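Local coordinates for protein diacylglycerol lipase (Aspergillus oryzae, PDB 5XK2) that probably hydrolyses the ester bonds of mono- and diacylglycerols, as a class 3 lipase of the alpha/beta-hydrolase fold caught in a closed conformation, at residues A180-K186 and G217-I221; F103-P108 and A116-W121; A164-T168 and I192-N198. All blocks are in the same frame, centred on the assembly; numbering follows the deposited sequence.

Interaction 1 (A180-K186 and G217-I221)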
ATOM      1  N   ALA A 180      -0.444   7.997 -13.726  1.00  9.59           N
ATOM      2  CA  ALA A 180       0.137   9.056 -12.913  1.00  8.86           C
ATOM      3  C   ALA A 180      -0.857   9.674 -11.944  1.00  7.44           C
ATOM      4  O   ALA A 180      -1.990  10.000 -12.323  1.00  9.30           O
ATOM      5  CB  ALA A 180       0.694  10.166 -13.818  1.00  9.55           C
ATOM      6  N   PRO A 181      -0.416   9.885 -10.708  1.00  9.65           N
ATOM      7  CA  PRO A 181      -1.033  10.863  -9.803  1.00 10.69           C
ATOM      8  C   PRO A 181      -1.042  12.263 -10.416  1.00  8.94           C
ATOM      9  O   PRO A 181      -0.257  12.543 -11.317  1.00  9.14           O
ATOM     10  CB  PRO A 181      -0.105  10.863  -8.584  1.00 11.86           C
ATOM     11  CG  PRO A 181       0.657   9.563  -8.649  1.00 12.49           C
ATOM     12  CD  PRO A 181       0.763   9.214 -10.119  1.00  8.89           C
ATOM     13  N   ARG A 182      -1.894  13.143  -9.895  1.00  9.91           N
ATOM     14  CA  ARG A 182      -1.788  14.579 -10.201  1.00 12.33           C
ATOM     15  C   ARG A 182      -0.476  15.147  -9.641  1.00 13.22           C
ATOM     16  O   ARG A 182       0.028  14.653  -8.613  1.00 12.42           O
ATOM     17  CB  ARG A 182      -2.967  15.340  -9.614  1.00 10.62           C
ATOM     18  CG  ARG A 182      -4.300  14.924 -10.200  1.00 10.74           C
ATOM     19  CD  ARG A 182      -5.422  15.811  -9.685  1.00 10.23           C
ATOM     20  NE  ARG A 182      -6.704  15.424 -10.290  1.00 11.22           N
ATOM     21  CZ  ARG A 182      -7.628  14.672  -9.700  1.00 12.33           C
ATOM     22  NH1 ARG A 182      -7.443  14.211  -8.460  1.00 12.50           N
ATOM     23  NH2 ARG A 182      -8.761  14.387 -10.356  1.00 14.15           N
ATOM     24  N   VAL A 183       0.143  16.057 -10.395  1.00 11.32           N
ATOM     25  CA  VAL A 183       1.330  16.774  -9.922  1.00  9.03           C
ATOM     26  C   VAL A 183       1.247  18.285  -9.814  1.00 11.16           C
ATOM     27  O   VAL A 183       2.151  18.906  -9.273  1.00 13.27           O
ATOM     28  CB  VAL A 183       2.532  16.437 -10.803  1.00  9.94           C
ATOM     29  CG1 VAL A 183       2.756  14.920 -10.775  1.00 13.08           C
ATOM     30  CG2 VAL A 183       2.309  16.901 -12.252  1.00 12.36           C
ATOM     31  N   ALA A 184       0.185  18.876 -10.341  1.00  8.52           N
ATOM     32  CA  ALA A 184       0.201  20.297 -10.674  1.00  8.48           C
ATOM     33  C   ALA A 184      -1.056  21.016 -10.212  1.00 12.53           C
ATOM     34  O   ALA A 184      -2.131  20.433 -10.187  1.00 11.45           O
ATOM     35  CB  ALA A 184       0.358  20.471 -12.201  1.00  9.80           C
ATOM     36  N   ASN A 185      -0.930  22.295  -9.877  1.00 10.11           N
ATOM     37  CA  ASN A 185      -2.125  23.123  -9.703  1.00  9.50           C
ATOM     38  C   ASN A 185      -2.640  23.549 -11.078  1.00  9.19           C
ATOM     39  O   ASN A 185      -2.083  23.127 -12.102  1.00 11.37           O
ATOM     40  CB  ASN A 185      -1.849  24.329  -8.777  1.00 10.82           C
ATOM     41  CG  ASN A 185      -0.948  25.401  -9.399  1.00 12.41           C
ATOM     42  OD1 ASN A 185      -0.301  25.208 -10.428  1.00 11.71           O
ATOM     43  ND2 ASN A 185      -0.891  26.562  -8.729  1.00 12.05           N
ATOM     44  N   LYS A 186      -3.709  24.341 -11.142  1.00 10.90           N
ATOM     45  CA  LYS A 186      -4.295  24.582 -12.467  1.00 11.72           C
ATOM     46  C   LYS A 186      -3.338  25.337 -13.414  1.00 11.06           C
ATOM     47  O   LYS A 186      -3.165  24.909 -14.553  1.00 11.78           O
ATOM     48  CB  LYS A 186      -5.661  25.314 -12.369  1.00 16.14           C
ATOM     49  CG  LYS A 186      -6.510  25.115 -13.641  1.00 27.65           C
ATOM     50  CD  LYS A 186      -7.962  25.595 -13.474  1.00 32.27           C
ATOM     51  CE  LYS A 186      -8.856  25.034 -14.583  1.00 36.31           C
ATOM     52  NZ  LYS A 186     -10.308  25.278 -14.321  1.00 40.63           N
ATOM     53  N   GLY A 217      -6.238  21.388  -4.438  1.00 15.31           N
ATOM     54  CA  GLY A 217      -5.708  22.362  -5.382  1.00 17.75           C
ATOM     55  C   GLY A 217      -4.939  21.788  -6.556  1.00 17.24           C
ATOM     56  O   GLY A 217      -4.140  22.483  -7.183  1.00 18.34           O
ATOM     57  N   TYR A 218      -5.168  20.513  -6.856  1.00 12.38           N
ATOM     58  CA  TYR A 218      -4.494  19.876  -7.980  1.00 11.41           C
ATOM     59  C   TYR A 218      -5.460  19.589  -9.109  1.00  9.76           C
ATOM     60  O   TYR A 218      -6.653  19.349  -8.878  1.00 11.90           O
ATOM     61  CB  TYR A 218      -3.849  18.561  -7.551  1.00  9.59           C
ATOM     62  CG  TYR A 218      -2.695  18.729  -6.599  1.00 12.62           C
ATOM     63  CD1 TYR A 218      -1.406  18.878  -7.084  1.00 13.08           C
ATOM     64  CD2 TYR A 218      -2.892  18.722  -5.226  1.00 10.88           C
ATOM     65  CE1 TYR A 218      -0.325  19.024  -6.217  1.00 16.62           C
ATOM     66  CE2 TYR A 218      -1.818  18.862  -4.343  1.00 11.72           C
ATOM     67  CZ  TYR A 218      -0.542  19.004  -4.858  1.00 15.72           C
ATOM     68  OH  TYR A 218       0.532  19.132  -4.014  1.00 16.02           O
ATOM     69  N   VAL A 219      -4.949  19.624 -10.332  1.00  8.71           N
ATOM     70  CA  VAL A 219      -5.716  19.185 -11.486  1.00 10.17           C
ATOM     71  C   VAL A 219      -4.806  18.288 -12.319  1.00 12.98           C
ATOM     72  O   VAL A 219      -3.670  18.056 -11.934  1.00 19.24           O
ATOM     73  CB  VAL A 219      -6.250  20.375 -12.306  1.00 10.84           C
ATOM     74  CG1 VAL A 219      -7.167  21.222 -11.444  1.00 11.77           C
ATOM     75  CG2 VAL A 219      -5.124  21.192 -12.815  1.00 15.30           C
ATOM     76  N   HIS A 220      -5.301  17.752 -13.433  1.00 10.14           N
ATOM     77  CA  HIS A 220      -4.464  16.877 -14.267  1.00  8.53           C
ATOM     78  C   HIS A 220      -4.006  17.576 -15.532  1.00 10.24           C
ATOM     79  O   HIS A 220      -4.698  18.449 -16.075  1.00 10.57           O
ATOM     80  CB  HIS A 220      -5.228  15.604 -14.695  1.00  9.31           C
ATOM     81  CG  HIS A 220      -4.995  14.405 -13.835  1.00  7.57           C
ATOM     82  ND1 HIS A 220      -3.743  13.849 -13.657  1.00 10.25           N
ATOM     83  CD2 HIS A 220      -5.862  13.599 -13.172  1.00  9.00           C
ATOM     84  CE1 HIS A 220      -3.843  12.780 -12.891  1.00  9.41           C
ATOM     85  NE2 HIS A 220      -5.122  12.595 -12.590  1.00  7.71           N
ATOM     86  N   ILE A 221      -2.836  17.170 -16.014  1.00  7.92           N
ATOM     87  CA  ILE A 221      -2.419  17.436 -17.373  1.00  8.60           C
ATOM     88  C   ILE A 221      -3.424  16.808 -18.329  1.00 10.48           C
ATOM     89  O   ILE A 221      -3.930  15.710 -18.078  1.00  9.21           O
ATOM     90  CB  ILE A 221      -1.012  16.855 -17.618  1.00  9.47           C
ATOM     91  CG1 ILE A 221      -0.011  17.565 -16.709  1.00  9.10           C
ATOM     92  CG2 ILE A 221      -0.610  16.942 -19.087  1.00 12.77           C
ATOM     93  CD1 ILE A 221       1.245  16.708 -16.414  1.00 11.59           C
TER
HETATM   94  O   HOH W   1      -1.212  17.334 -12.574  1.00  9.18           O
HETATM   95  O   HOH W   2      -5.225  25.022  -8.868  1.00 22.62           O
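R182 lays its aliphatic chain over the imidazole of H220 where two loops of the alpha/beta-hydrolase fold meet, one leading from strand 173-178 into helix 186-195, the other running toward strand 224-227. The contact is a CH-pi interaction: R182 CG sits 3.4 Å from the centroid of the H220 ring, 8° off its normal. With CG anti to the carbonyl carbon (chi1 -63°) and the chain extended as far as NE, the arginine crosses the histidine at about a right angle, and CD goes on to pack against Y218 CB and the V219 carbonyl. The guanidinium plane is turned 44° from the imidazole. Both polar ends look elsewhere, R182 NH1 to P212 O and H220 NE2 to P209 O, which helps to set the rotation of each group. At the imidazole edge lies A180 O, 3.4 Å from H220 CE1.

The Y218 ring stands with its edge toward the backbone of V183 and A184, and its hydroxyl bonds to F103 O. V219 N donates to A184 O over 2.9 Å. N185 occupies the N-cap of helix 186-195, its OD1 accepting from L188 N in the first turn and from K115 N. Two waters complete the seam: one joins K186 N to G217 O, while the other accepts from V183 N at 2.9 Å and donates to V219 O at 2.6 Å.

Interaction 2 (F103-P108 and A116-W121)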
ATOM      1  N   PHE A 103      -0.617  16.716   1.034  1.00 23.98           N
ATOM      2  CA  PHE A 103       0.182  16.796  -0.192  1.00 17.01           C
ATOM      3  C   PHE A 103       0.521  18.259  -0.480  1.00 15.59           C
ATOM      4  O   PHE A 103      -0.074  18.884  -1.358  1.00 14.98           O
ATOM      5  CB  PHE A 103      -0.573  16.194  -1.389  1.00 16.38           C
ATOM      6  CG  PHE A 103      -0.890  14.713  -1.247  1.00 16.81           C
ATOM      7  CD1 PHE A 103       0.035  13.746  -1.617  1.00 23.52           C
ATOM      8  CD2 PHE A 103      -2.118  14.306  -0.764  1.00 24.27           C
ATOM      9  CE1 PHE A 103      -0.266  12.385  -1.492  1.00 18.86           C
ATOM     10  CE2 PHE A 103      -2.420  12.951  -0.635  1.00 26.99           C
ATOM     11  CZ  PHE A 103      -1.493  12.000  -1.011  1.00 20.20           C
ATOM     12  N   PRO A 104       1.463  18.826   0.286  1.00 16.87           N
ATOM     13  CA  PRO A 104       1.798  20.245   0.115  1.00 17.93           C
ATOM     14  C   PRO A 104       2.363  20.572  -1.257  1.00 15.92           C
ATOM     15  O   PRO A 104       3.037  19.737  -1.876  1.00 17.72           O
ATOM     16  CB  PRO A 104       2.851  20.491   1.196  1.00 19.77           C
ATOM     17  CG  PRO A 104       3.410  19.148   1.500  1.00 22.89           C
ATOM     18  CD  PRO A 104       2.272  18.186   1.336  1.00 22.92           C
ATOM     19  N   GLN A 105       2.098  21.806  -1.693  1.00 15.52           N
ATOM     20  CA  GLN A 105       2.569  22.325  -2.974  1.00 18.61           C
ATOM     21  C   GLN A 105       3.821  23.173  -2.797  1.00 18.52           C
ATOM     22  O   GLN A 105       4.073  23.714  -1.714  1.00 21.95           O
ATOM     23  CB  GLN A 105       1.484  23.154  -3.660  1.00 18.21           C
ATOM     24  CG  GLN A 105       0.259  22.319  -4.005  1.00 17.65           C
ATOM     25  CD  GLN A 105      -0.739  23.072  -4.821  1.00 21.25           C
ATOM     26  OE1 GLN A 105      -0.784  24.298  -4.786  1.00 24.80           O
ATOM     27  NE2 GLN A 105      -1.561  22.344  -5.567  1.00 22.14           N
ATOM     28  N   THR A 106       4.641  23.215  -3.840  1.00 14.71           N
ATOM     29  CA  THR A 106       5.858  24.030  -3.828  1.00 13.69           C
ATOM     30  C   THR A 106       5.970  24.786  -5.152  1.00 16.06           C
ATOM     31  O   THR A 106       5.315  24.426  -6.123  1.00 16.26           O
ATOM     32  CB  THR A 106       7.096  23.131  -3.586  1.00 18.99           C
ATOM     33  OG1 THR A 106       8.233  23.926  -3.243  1.00 20.38           O
ATOM     34  CG2 THR A 106       7.412  22.277  -4.824  1.00 18.22           C
ATOM     35  N   ASP A 107       6.787  25.841  -5.193  1.00 14.98           N
ATOM     36  CA  ASP A 107       6.988  26.611  -6.419  1.00 14.80           C
ATOM     37  C   ASP A 107       8.191  26.057  -7.191  1.00 16.48           C
ATOM     38  O   ASP A 107       9.329  26.199  -6.744  1.00 19.05           O
ATOM     39  CB  ASP A 107       7.215  28.099  -6.059  1.00 20.30           C
ATOM     40  CG  ASP A 107       7.333  29.013  -7.278  1.00 23.08           C
ATOM     41  OD1 ASP A 107       7.480  28.539  -8.422  1.00 19.03           O
ATOM     42  OD2 ASP A 107       7.280  30.251  -7.081  1.00 29.60           O
ATOM     43  N   PRO A 108       7.948  25.368  -8.321  1.00 15.44           N
ATOM     44  CA  PRO A 108       8.997  24.798  -9.172  1.00 14.96           C
ATOM     45  C   PRO A 108       9.742  25.806 -10.042  1.00 17.07           C
ATOM     46  O   PRO A 108      10.669  25.396 -10.739  1.00 18.34           O
ATOM     47  CB  PRO A 108       8.231  23.788 -10.032  1.00 13.57           C
ATOM     48  CG  PRO A 108       6.913  24.449 -10.227  1.00 13.88           C
ATOM     49  CD  PRO A 108       6.610  25.146  -8.910  1.00 14.27           C
ATOM     50  N   ALA A 116       3.692  22.811  -7.861  1.00 11.21           N
ATOM     51  CA  ALA A 116       3.805  21.367  -8.059  1.00 10.07           C
ATOM     52  C   ALA A 116       3.762  20.635  -6.738  1.00 12.07           C
ATOM     53  O   ALA A 116       4.031  21.215  -5.686  1.00 14.26           O
ATOM     54  CB  ALA A 116       5.101  21.025  -8.789  1.00 11.52           C
ATOM     55  N   GLU A 117       3.440  19.347  -6.793  1.00  9.79           N
ATOM     56  CA  GLU A 117       3.459  18.505  -5.601  1.00 11.36           C
ATOM     57  C   GLU A 117       4.892  18.444  -5.059  1.00 13.45           C
ATOM     58  O   GLU A 117       5.809  18.112  -5.797  1.00 13.27           O
ATOM     59  CB  GLU A 117       2.945  17.095  -5.951  1.00 14.52           C
ATOM     60  CG  GLU A 117       2.251  16.374  -4.817  1.00 17.55           C
ATOM     61  CD  GLU A 117       3.206  15.602  -3.924  1.00 27.21           C
ATOM     62  OE1 GLU A 117       2.806  15.270  -2.790  1.00 39.33           O
ATOM     63  OE2 GLU A 117       4.342  15.312  -4.350  1.00 17.67           O
ATOM     64  N   LEU A 118       5.082  18.771  -3.780  1.00 12.20           N
ATOM     65  CA  LEU A 118       6.429  18.907  -3.224  1.00 16.09           C
ATOM     66  C   LEU A 118       7.242  17.619  -3.304  1.00 13.57           C
ATOM     67  O   LEU A 118       8.420  17.638  -3.681  1.00 13.81           O
ATOM     68  CB  LEU A 118       6.355  19.365  -1.763  1.00 16.55           C
ATOM     69  CG  LEU A 118       7.706  19.377  -1.031  1.00 15.61           C
ATOM     70  CD1 LEU A 118       8.647  20.404  -1.615  1.00 19.21           C
ATOM     71  CD2 LEU A 118       7.484  19.619   0.452  1.00 21.48           C
ATOM     72  N   GLY A 119       6.613  16.502  -2.960  1.00 13.29           N
ATOM     73  CA  GLY A 119       7.330  15.235  -2.940  1.00 14.47           C
ATOM     74  C   GLY A 119       7.887  14.872  -4.305  1.00 16.23           C
ATOM     75  O   GLY A 119       9.061  14.490  -4.442  1.00 13.92           O
ATOM     76  N   PHE A 120       7.044  14.962  -5.326  1.00 13.10           N
ATOM     77  CA  PHE A 120       7.460  14.575  -6.675  1.00 11.28           C
ATOM     78  C   PHE A 120       8.471  15.570  -7.238  1.00 10.75           C
ATOM     79  O   PHE A 120       9.422  15.181  -7.939  1.00 13.33           O
ATOM     80  CB  PHE A 120       6.253  14.480  -7.613  1.00 11.16           C
ATOM     81  CG  PHE A 120       5.255  13.432  -7.227  1.00 11.57           C
ATOM     82  CD1 PHE A 120       5.660  12.133  -6.926  1.00 12.40           C
ATOM     83  CD2 PHE A 120       3.906  13.737  -7.182  1.00 12.54           C
ATOM     84  CE1 PHE A 120       4.713  11.167  -6.572  1.00 17.05           C
ATOM     85  CE2 PHE A 120       2.964  12.787  -6.836  1.00 14.14           C
ATOM     86  CZ  PHE A 120       3.371  11.498  -6.520  1.00 13.12           C
ATOM     87  N   TRP A 121       8.278  16.853  -6.935  1.00  9.89           N
ATOM     88  CA  TRP A 121       9.215  17.858  -7.430  1.00 12.42           C
ATOM     89  C   TRP A 121      10.579  17.639  -6.775  1.00 14.78           C
ATOM     90  O   TRP A 121      11.609  17.727  -7.431  1.00 14.92           O
ATOM     91  CB  TRP A 121       8.713  19.283  -7.156  1.00 11.24           C
ATOM     92  CG  TRP A 121       9.676  20.340  -7.687  1.00 11.89           C
ATOM     93  CD1 TRP A 121      10.453  21.191  -6.952  1.00 19.13           C
ATOM     94  CD2 TRP A 121       9.963  20.622  -9.060  1.00 10.86           C
ATOM     95  NE1 TRP A 121      11.194  22.001  -7.795  1.00 16.58           N
ATOM     96  CE2 TRP A 121      10.909  21.667  -9.090  1.00 13.22           C
ATOM     97  CE3 TRP A 121       9.495  20.102 -10.274  1.00 12.59           C
ATOM     98  CZ2 TRP A 121      11.406  22.187 -10.286  1.00 13.83           C
ATOM     99  CZ3 TRP A 121       9.987  20.620 -11.459  1.00 13.63           C
ATOM    100  CH2 TRP A 121      10.932  21.656 -11.459  1.00 14.84           C
TER
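Backbone hydrogen bonds between T106 and A116 hold the two short strands of a beta hairpin together. They form an antiparallel hydrogen-bonded pair, T106 N reaching A116 O at 2.8 Å and A116 N reaching T106 O at 2.9 Å. Q105 and E117 follow as a non-hydrogen-bonded pair, with Q105 CA directing a CA-H...O contact at A116 O. A third bond continues the ladder into the helix: L118 N, in the first turn of helix 118-138, donates to P104 O over 3.0 Å, in the carbonyl plane.

Within 116-121, E117 is the N-cap of that helix. Its chain bends at chi2 (-87°) and brings OE2 back to accept from F120 N at 2.9 Å. Across the contact, the other carboxylate oxygen, OE1, lies in the plane of the F103 ring at its edge, 3.4 Å from CD1, a placement that suits the positive rim of a phenyl group.

Apolar packing runs along the hairpin contact. P108 CB stands over the six-membered ring of W121, 3.5 Å from its centroid and 9° off the normal, in a CH-pi contact; chi1 of -179° carries the indole away from the W121 backbone N and under the proline. P108 CG also touches A116 CB. T106 CB packs on L118 CD1 at 3.7 Å, the two side chains crossing at about a right angle, while T106 CG2 approaches W121 CD1. At the other end P104 CG rests near L118 CD2, and F103 packs against L263 of the second subunit. The whole is a two-stranded antiparallel hairpin whose second strand runs directly into a helix whose N-cap is E117, the last residue of that strand.

Interaction 3 (A164-T168 and I192-N198); sequences ADLRT and ITNQGNN
R167 reaches from helix 154-168 to the end of helix 186-195, two helices of the alpha/beta-hydrolase fold, and grips N198 end-on, NH1 and NH2 both donating to OD1, each at 2.9 Å. Its CG is anti to the carbonyl carbon (chi1 -71°) and the chain extended to NE, which takes the guanidinium across to N198. The two bonds differ in their approach: NH1 meets OD1 on a lone pair in the carbonyl plane, whereas NH2 stands above that plane. NH1 also donates to Q195 OE1 at 3.0 Å; OE1 lies within 2° of the guanidinium plane, while NH1 stands above the Q195 carbonyl plane, the two planes being 84° apart. The remaining nitrogen, NE, bonds to A173 O, which helps to fix the orientation of the group.

Q195 works in both directions. Its extended chain passes beside the R167 methylenes, and NE2 donates back to A164 O at 3.3 Å, on a lone pair. N198 is positioned in turn by ND2, which donates to I192 O. That carbonyl also accepts the helical bond from Q195 N, the two donors coming from opposite faces of its plane. Over one face of the guanidinium sits G196 O.

Further out, A164 CB makes apolar contact with I192 CG1 at 3.6 Å. Separately, I192 CG2 lies at the guanidinium edge, 3.9 Å from R167 NH1. Across this contact the positive charge of R167 is probably stabilised by neutral amide and carbonyl dipoles, without a carboxylate bonding to it.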
ATOM      1  N   ALA A 164       8.197  18.545 -17.914  1.00  8.88           N
ATOM      2  CA  ALA A 164       7.821  19.962 -17.883  1.00  8.54           C
ATOM      3  C   ALA A 164       9.072  20.834 -17.769  1.00 11.05           C
ATOM      4  O   ALA A 164       9.268  21.792 -18.523  1.00 10.79           O
ATOM      5  CB  ALA A 164       6.888  20.236 -16.731  1.00  9.38           C
ATOM      6  N   ASP A 165       9.921  20.472 -16.819  1.00  9.31           N
ATOM      7  CA  ASP A 165      11.144  21.239 -16.539  1.00  8.45           C
ATOM      8  C   ASP A 165      12.119  21.151 -17.715  1.00 11.73           C
ATOM      9  O   ASP A 165      12.630  22.178 -18.198  1.00 10.30           O
ATOM     10  CB  ASP A 165      11.767  20.715 -15.237  1.00  9.04           C
ATOM     11  CG  ASP A 165      12.880  21.599 -14.695  1.00 17.22           C
ATOM     12  OD1 ASP A 165      12.951  22.796 -15.042  1.00 17.19           O
ATOM     13  OD2 ASP A 165      13.677  21.083 -13.883  1.00 15.18           O
ATOM     14  N   LEU A 166      12.383  19.930 -18.186  1.00  9.45           N
ATOM     15  CA  LEU A 166      13.283  19.748 -19.307  1.00  8.90           C
ATOM     16  C   LEU A 166      12.872  20.573 -20.522  1.00 11.41           C
ATOM     17  O   LEU A 166      13.719  21.156 -21.195  1.00 12.21           O
ATOM     18  CB  LEU A 166      13.384  18.258 -19.674  1.00  8.50           C
ATOM     19  CG  LEU A 166      14.169  17.446 -18.645  1.00 10.42           C
ATOM     20  CD1 LEU A 166      14.058  15.946 -18.972  1.00 11.43           C
ATOM     21  CD2 LEU A 166      15.660  17.847 -18.613  1.00 11.43           C
ATOM     22  N   ARG A 167      11.571  20.648 -20.806  1.00  9.56           N
ATOM     23  CA  ARG A 167      11.117  21.426 -21.942  1.00  8.07           C
ATOM     24  C   ARG A 167      11.431  22.907 -21.788  1.00 10.02           C
ATOM     25  O   ARG A 167      11.749  23.556 -22.776  1.00 11.85           O
ATOM     26  CB  ARG A 167       9.607  21.251 -22.151  1.00  7.60           C
ATOM     27  CG  ARG A 167       9.235  19.864 -22.662  1.00  8.77           C
ATOM     28  CD  ARG A 167       7.759  19.637 -22.321  1.00  7.79           C
ATOM     29  NE  ARG A 167       7.337  18.294 -22.703  1.00  8.98           N
ATOM     30  CZ  ARG A 167       6.171  17.773 -22.346  1.00  8.88           C
ATOM     31  NH1 ARG A 167       5.360  18.455 -21.544  1.00 10.43           N
ATOM     32  NH2 ARG A 167       5.842  16.555 -22.757  1.00  9.22           N
ATOM     33  N   THR A 168      11.359  23.425 -20.567  1.00  9.41           N
ATOM     34  CA  THR A 168      11.685  24.847 -20.362  1.00 10.51           C
ATOM     35  C   THR A 168      13.180  25.086 -20.577  1.00 13.12           C
ATOM     36  O   THR A 168      13.625  26.222 -20.711  1.00 11.71           O
ATOM     37  CB  THR A 168      11.284  25.364 -18.961  1.00  9.73           C
ATOM     38  OG1 THR A 168      12.103  24.790 -17.924  1.00 11.87           O
ATOM     39  CG2 THR A 168       9.808  25.083 -18.672  1.00 11.55           C
ATOM     40  N   ILE A 192       1.840  22.806 -18.722  1.00  8.47           N
ATOM     41  CA  ILE A 192       2.387  21.536 -19.209  1.00  7.72           C
ATOM     42  C   ILE A 192       1.577  21.032 -20.403  1.00  7.19           C
ATOM     43  O   ILE A 192       2.125  20.620 -21.422  1.00 10.06           O
ATOM     44  CB  ILE A 192       2.423  20.482 -18.090  1.00  8.12           C
ATOM     45  CG1 ILE A 192       3.336  20.967 -16.952  1.00 12.35           C
ATOM     46  CG2 ILE A 192       2.866  19.124 -18.664  1.00 10.91           C
ATOM     47  CD1 ILE A 192       3.379  20.020 -15.755  1.00 10.80           C
ATOM     48  N   THR A 193       0.254  21.091 -20.274  1.00  8.86           N
ATOM     49  CA  THR A 193      -0.648  20.673 -21.340  1.00  8.42           C
ATOM     50  C   THR A 193      -0.320  21.374 -22.656  1.00  8.04           C
ATOM     51  O   THR A 193      -0.245  20.754 -23.716  1.00  8.45           O
ATOM     52  CB  THR A 193      -2.115  20.971 -20.921  1.00 10.52           C
ATOM     53  OG1 THR A 193      -2.438  20.137 -19.803  1.00  8.98           O
ATOM     54  CG2 THR A 193      -3.115  20.725 -22.071  1.00  9.53           C
ATOM     55  N   ASN A 194      -0.121  22.690 -22.591  1.00  9.73           N
ATOM     56  CA  ASN A 194       0.103  23.418 -23.821  1.00  7.84           C
ATOM     57  C   ASN A 194       1.541  23.334 -24.337  1.00  9.43           C
ATOM     58  O   ASN A 194       1.830  23.800 -25.435  1.00 12.76           O
ATOM     59  CB  ASN A 194      -0.344  24.865 -23.632  1.00  8.57           C
ATOM     60  CG  ASN A 194      -1.858  24.972 -23.650  1.00 10.64           C
ATOM     61  OD1 ASN A 194      -2.474  24.593 -24.627  1.00 16.30           O
ATOM     62  ND2 ASN A 194      -2.448  25.459 -22.571  1.00 13.43           N
ATOM     63  N   GLN A 195       2.419  22.663 -23.597  1.00  9.63           N
ATOM     64  CA  GLN A 195       3.713  22.279 -24.169  1.00  8.26           C
ATOM     65  C   GLN A 195       3.551  21.183 -25.222  1.00 10.74           C
ATOM     66  O   GLN A 195       4.414  21.001 -26.093  1.00 13.00           O
ATOM     67  CB  GLN A 195       4.668  21.783 -23.073  1.00  8.67           C
ATOM     68  CG  GLN A 195       5.130  22.856 -22.104  1.00 10.15           C
ATOM     69  CD  GLN A 195       5.973  22.275 -20.971  1.00  9.65           C
ATOM     70  OE1 GLN A 195       5.697  21.181 -20.465  1.00  9.94           O
ATOM     71  NE2 GLN A 195       7.006  23.010 -20.572  1.00 10.81           N
ATOM     72  N   GLY A 196       2.457  20.429 -25.127  1.00  9.53           N
ATOM     73  CA  GLY A 196       2.216  19.332 -26.041  1.00  8.34           C
ATOM     74  C   GLY A 196       3.073  18.109 -25.766  1.00 11.39           C
ATOM     75  O   GLY A 196       3.878  18.102 -24.826  1.00 10.36           O
ATOM     76  N   ASN A 197       2.903  17.096 -26.610  1.00  9.45           N
ATOM     77  CA  ASN A 197       3.664  15.835 -26.505  1.00  7.60           C
ATOM     78  C   ASN A 197       3.494  15.189 -25.140  1.00  7.82           C
ATOM     79  O   ASN A 197       4.462  14.684 -24.568  1.00  8.64           O
ATOM     80  CB  ASN A 197       5.160  16.066 -26.774  1.00 12.29           C
ATOM     81  CG  ASN A 197       5.440  16.661 -28.151  1.00 19.83           C
ATOM     82  OD1 ASN A 197       6.141  17.676 -28.266  1.00 24.99           O
ATOM     83  ND2 ASN A 197       4.901  16.045 -29.184  1.00 16.56           N
ATOM     84  N   ASN A 198       2.262  15.211 -24.636  1.00 10.22           N
ATOM     85  CA  ASN A 198       1.894  14.583 -23.367  1.00  6.84           C
ATOM     86  C   ASN A 198       1.002  13.380 -23.563  1.00  8.30           C
ATOM     87  O   ASN A 198      -0.093  13.504 -24.125  1.00  9.67           O
ATOM     88  CB  ASN A 198       1.163  15.571 -22.473  1.00  7.00           C
ATOM     89  CG  ASN A 198       1.996  16.805 -22.177  1.00  9.96           C
ATOM     90  OD1 ASN A 198       3.119  16.691 -21.714  1.00  9.94           O
ATOM     91  ND2 ASN A 198       1.442  17.984 -22.452  1.00  9.97           N
TER

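How the interactions relate
Interactions 1 and 2 are joined most directly, their centres 10 Å apart: V183 O lies 2.8 Å from E117 N, a probable hydrogen bond, and Y218 OH packs on E117 CG at 3.3 Å, so the hairpin is tied to both loops of interaction 1. Interaction 3, about 14 Å from interaction 1 between centres, shares helix 186-195 with it, and I221 CD1 packs on I192 CG2 at 3.7 Å. Interactions 2 and 3 are 17 Å apart between centres and meet where W121 CH2 approaches D165 OD2. In interaction 1 the side chain of P181 lies near a probable Ser-His-Asp triad of S153, H268 and D206, without touching it.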